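Local coordinates for protein peptide chain release factor subunit 1 (Aeropyrum pernix, PDB 3AGK) that probably directs the termination of protein synthesis in response to the stop codons UAA, UAG and UGA, acting as the archaeal class 1 release factor, at residues A[73-76]-A[77-81]; A[262-265]-A[266-270]. All blocks are in the same frame, centred on the assembly; numbering follows the deposited sequence.

Interaction 1. Residues A[73-76]-A[77-81]; sequences RALS and AAMDR
Met79 folds back along the helix over Leu75, one turn earlier. Its backbone amide donates to Leu75 O at 3.0 Å in a nearly straight bond (N-H...O 168°), and the side chain then climbs past the same carbonyl. CB lies 3.7 Å from Leu75 O, and CG, set beside its own backbone N and anti to its carbonyl carbon (chi1 -68°), comes closer still, to 3.4 Å from that oxygen. The sulfur stands farther off; the bend at chi3 (-121°) turns the terminal methyl back toward the preceding turn. There Met79 CE reaches Leu75 CB at 4.0 Å, an apolar contact, and lies 3.6 Å from Leu75 O, so CG and CE flank this carbonyl and CE also meets the root of the leucine. Both side chains also rest on Leu52 of helix 45-58. The two helices form the hairpin of eRF1 domain 1, whose connecting loop carries the NIKS stop-codon recognition motif in eRF1 relatives. On the sheet side of helix 65-82 three alanines pack closely: Ala78 touches Leu95, Ala74 touches Cys97 and Ala77 touches Cys108, the two cysteines joined by a disulfide. Beside the methionine, Asp80 N bonds to Ser76 O at 2.9 Å. The Asp80 carboxylate hangs near the same carbonyl, with OD2 3.4 Å from Ser76 O, but as both are acceptors this approach adds no bond. Ser76 OG is hydrogen-bonded to Lys72 O, in the preceding turn.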
loop_
_atom_site.group_PDB
_atom_site.type_symbol
_atom_site.label_atom_id
_atom_site.label_comp_id
_atom_site.label_asym_id
_atom_site.label_seq_id
_atom_site.Cartn_x
_atom_site.Cartn_y
_atom_site.Cartn_z
ATOM N N ARG A 73 -24.251 6.836 -20.766
ATOM C CA ARG A 73 -24.808 7.428 -19.562
ATOM C C ARG A 73 -23.750 8.083 -18.668
ATOM O O ARG A 73 -23.957 9.184 -18.153
ATOM C CB ARG A 73 -25.571 6.388 -18.754
ATOM C CG ARG A 73 -26.196 6.973 -17.501
ATOM C CD ARG A 73 -26.485 5.887 -16.498
ATOM N NE ARG A 73 -27.502 6.282 -15.533
ATOM C CZ ARG A 73 -27.938 5.487 -14.560
ATOM N NH1 ARG A 73 -27.422 4.264 -14.423
ATOM N NH2 ARG A 73 -28.874 5.915 -13.720
ATOM N N ALA A 74 -22.630 7.394 -18.469
ATOM C CA ALA A 74 -21.542 7.923 -17.647
ATOM C C ALA A 74 -20.891 9.131 -18.316
ATOM O O ALA A 74 -20.601 10.124 -17.660
ATOM C CB ALA A 74 -20.506 6.849 -17.384
ATOM N N LEU A 75 -20.663 9.032 -19.624
ATOM C CA LEU A 75 -20.151 10.150 -20.407
ATOM C C LEU A 75 -21.043 11.394 -20.283
ATOM O O LEU A 75 -20.548 12.512 -20.101
ATOM C CB LEU A 75 -20.039 9.745 -21.878
ATOM C CG LEU A 75 -18.689 9.578 -22.581
ATOM C CD1 LEU A 75 -17.518 9.586 -21.648
ATOM C CD2 LEU A 75 -18.694 8.318 -23.431
ATOM N N SER A 76 -22.355 11.202 -20.393
ATOM C CA SER A 76 -23.285 12.325 -20.302
ATOM C C SER A 76 -23.234 12.950 -18.923
ATOM O O SER A 76 -23.311 14.177 -18.778
ATOM C CB SER A 76 -24.708 11.882 -20.595
ATOM O OG SER A 76 -24.737 11.235 -21.844
ATOM N N ALA A 77 -23.101 12.098 -17.911
ATOM C CA ALA A 77 -23.047 12.579 -16.535
ATOM C C ALA A 77 -21.815 13.451 -16.344
ATOM O O ALA A 77 -21.898 14.528 -15.764
ATOM C CB ALA A 77 -23.049 11.421 -15.560
ATOM N N ALA A 78 -20.678 12.994 -16.859
ATOM C CA ALA A 78 -19.447 13.766 -16.747
ATOM C C ALA A 78 -19.545 15.109 -17.496
ATOM O O ALA A 78 -19.126 16.157 -16.972
ATOM C CB ALA A 78 -18.258 12.950 -17.220
ATOM N N MET A 79 -20.117 15.083 -18.703
ATOM C CA MET A 79 -20.357 16.328 -19.447
ATOM C C MET A 79 -21.250 17.297 -18.683
ATOM O O MET A 79 -20.976 18.495 -18.665
ATOM C CB MET A 79 -20.958 16.075 -20.827
ATOM C CG MET A 79 -19.991 15.390 -21.807
ATOM S SD MET A 79 -20.681 15.119 -23.467
ATOM C CE MET A 79 -20.532 13.344 -23.584
ATOM N N ASP A 80 -22.324 16.773 -18.092
ATOM C CA ASP A 80 -23.212 17.565 -17.238
ATOM C C ASP A 80 -22.417 18.268 -16.159
ATOM O O ASP A 80 -22.569 19.465 -15.926
ATOM C CB ASP A 80 -24.230 16.658 -16.546
ATOM C CG ASP A 80 -25.395 16.310 -17.434
ATOM O OD1 ASP A 80 -25.653 17.075 -18.388
ATOM O OD2 ASP A 80 -26.049 15.269 -17.173
ATOM N N ARG A 81 -21.582 17.486 -15.486
ATOM C CA ARG A 81 -20.766 17.967 -14.392
ATOM C C ARG A 81 -19.855 19.108 -14.857
ATOM O O ARG A 81 -19.712 20.126 -14.171
ATOM C CB ARG A 81 -19.948 16.793 -13.844
ATOM C CG ARG A 81 -20.103 16.495 -12.352
ATOM C CD ARG A 81 -21.534 16.593 -11.863
ATOM N NE ARG A 81 -22.447 15.752 -12.632
ATOM C CZ ARG A 81 -23.080 14.688 -12.149
ATOM N NH1 ARG A 81 -22.911 14.321 -10.886
ATOM N NH2 ARG A 81 -23.891 13.998 -12.932
#

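Interaction 2. Residues A[262-265]-A[266-270]; sequences GLKE and AVMKA
Glu265 and Lys269 run side by side one helical turn apart, pointing the same way, with their aliphatic parts in contact: Glu265 CG meets Lys269 CD at 3.8 Å. Placing CG anti to the backbone N (chi1 176°) swings the glutamate alongside the lysine, yet Glu265 OE2 and Lys269 NZ remain 4.1 Å apart, a spacing at which a weak attraction is possible but no salt bridge is made. Their polar ends are held elsewhere, Glu265 OE1 by Ala256 N and Lys269 NZ by Asp254 O. Shortening Glu265 to an alanine would probably leave Ala256 N without its carboxylate partner and strip Lys269 CD of the methylene it lies against.

Lys264 and Met268 make a second such pair, also directed the same way, CG to CG at 4.2 Å. Here the lysine stays extended whereas the methionine bends beyond CG. The backbone bond between them is short and straight, Met268 N to Lys264 O at 2.9 Å (170°). By contrast, Lys269 N to Glu265 O is weak (134°), consistent with the helix closing at Lys269, before Ala270 leaves helical geometry.

Met268 leans on Val283 and Asn284 of helix 277-294, while on the sheet side of the helix Leu263 and Val267 pack against Ile145 of strand 142-149 and Leu163 of strand 162-170, fixing helix 259-269 to the mixed sheet of eRF1 domain 2.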
loop_
_atom_site.group_PDB
_atom_site.type_symbol
_atom_site.label_atom_id
_atom_site.label_comp_id
_atom_site.label_asym_id
_atom_site.label_seq_id
_atom_site.Cartn_x
_atom_site.Cartn_y
_atom_site.Cartn_z
ATOM N N GLY A 262 11.578 -14.646 5.527
ATOM C CA GLY A 262 12.869 -13.972 5.484
ATOM C C GLY A 262 12.720 -12.456 5.480
ATOM O O GLY A 262 13.556 -11.746 6.037
ATOM N N LEU A 263 11.669 -11.967 4.822
ATOM C CA LEU A 263 11.370 -10.537 4.752
ATOM C C LEU A 263 11.122 -9.970 6.147
ATOM O O LEU A 263 11.640 -8.899 6.508
ATOM C CB LEU A 263 10.129 -10.300 3.892
ATOM C CG LEU A 263 10.259 -10.431 2.377
ATOM C CD1 LEU A 263 8.919 -10.147 1.707
ATOM C CD2 LEU A 263 11.340 -9.473 1.864
ATOM N N LYS A 264 10.325 -10.702 6.923
ATOM C CA LYS A 264 10.048 -10.325 8.307
ATOM C C LYS A 264 11.347 -10.258 9.087
ATOM O O LYS A 264 11.614 -9.266 9.773
ATOM C CB LYS A 264 9.088 -11.317 8.975
ATOM C CG LYS A 264 8.785 -11.009 10.464
ATOM C CD LYS A 264 7.751 -11.990 10.997
ATOM C CE LYS A 264 7.239 -11.610 12.354
ATOM N NZ LYS A 264 6.028 -12.424 12.699
ATOM N N GLU A 265 12.160 -11.308 8.976
ATOM C CA GLU A 265 13.427 -11.363 9.697
ATOM C C GLU A 265 14.341 -10.175 9.364
ATOM O O GLU A 265 14.950 -9.581 10.255
ATOM C CB GLU A 265 14.166 -12.685 9.468
ATOM C CG GLU A 265 15.538 -12.694 10.160
ATOM C CD GLU A 265 16.198 -14.069 10.248
ATOM O OE1 GLU A 265 15.982 -14.917 9.348
ATOM O OE2 GLU A 265 16.953 -14.284 11.229
ATOM N N ALA A 266 14.416 -9.812 8.089
ATOM C CA ALA A 266 15.262 -8.697 7.675
ATOM C C ALA A 266 14.767 -7.371 8.254
ATOM O O ALA A 266 15.554 -6.524 8.686
ATOM C CB ALA A 266 15.318 -8.616 6.181
ATOM N N VAL A 267 13.453 -7.189 8.236
ATOM C CA VAL A 267 12.855 -5.988 8.788
ATOM C C VAL A 267 13.062 -5.902 10.312
ATOM O O VAL A 267 13.433 -4.855 10.842
ATOM C CB VAL A 267 11.354 -5.878 8.387
ATOM C CG1 VAL A 267 10.683 -4.706 9.092
ATOM C CG2 VAL A 267 11.234 -5.732 6.857
ATOM N N MET A 268 12.839 -7.003 11.017
ATOM C CA MET A 268 13.074 -6.990 12.448
ATOM C C MET A 268 14.537 -6.697 12.772
ATOM O O MET A 268 14.830 -6.107 13.797
ATOM C CB MET A 268 12.632 -8.298 13.115
ATOM C CG MET A 268 11.149 -8.616 12.933
ATOM S SD MET A 268 10.035 -7.308 13.534
ATOM C CE MET A 268 10.415 -7.251 15.303
ATOM N N LYS A 269 15.460 -7.115 11.912
ATOM C CA LYS A 269 16.876 -6.999 12.260
ATOM C C LYS A 269 17.497 -5.719 11.757
ATOM O O LYS A 269 18.597 -5.364 12.172
ATOM C CB LYS A 269 17.668 -8.203 11.760
ATOM C CG LYS A 269 17.421 -9.439 12.574
ATOM C CD LYS A 269 18.151 -10.638 12.021
ATOM C CE LYS A 269 19.636 -10.585 12.316
ATOM N NZ LYS A 269 20.211 -11.969 12.272
ATOM N N ALA A 270 16.799 -5.031 10.860
ATOM C CA ALA A 270 17.295 -3.767 10.311
ATOM C C ALA A 270 17.035 -2.623 11.299
ATOM O O ALA A 270 16.362 -1.637 10.992
ATOM C CB ALA A 270 16.645 -3.478 8.968
#

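In the fold
Interaction 1 and interaction 2 belong to different domains of the release factor and lie on opposite sides of the chain's centre, their own centres 50 Å apart and their nearest atoms about 39 Å apart. Each is an i to i+4 arrangement within a helix that covers a sheet, in domain 1 for 73-81 and in domain 2 for 262-270. The first lies toward the outside of the elongated molecule, 31 Å from its centre; the second is nearer, at 18 Å, beside the helix 277-294 that follows. In the eRF1 family domain 1 reads the stop codon and domain 2 carries the GGQ motif, here within unmodelled residues 175-186; both contacts are structural packing in their domains.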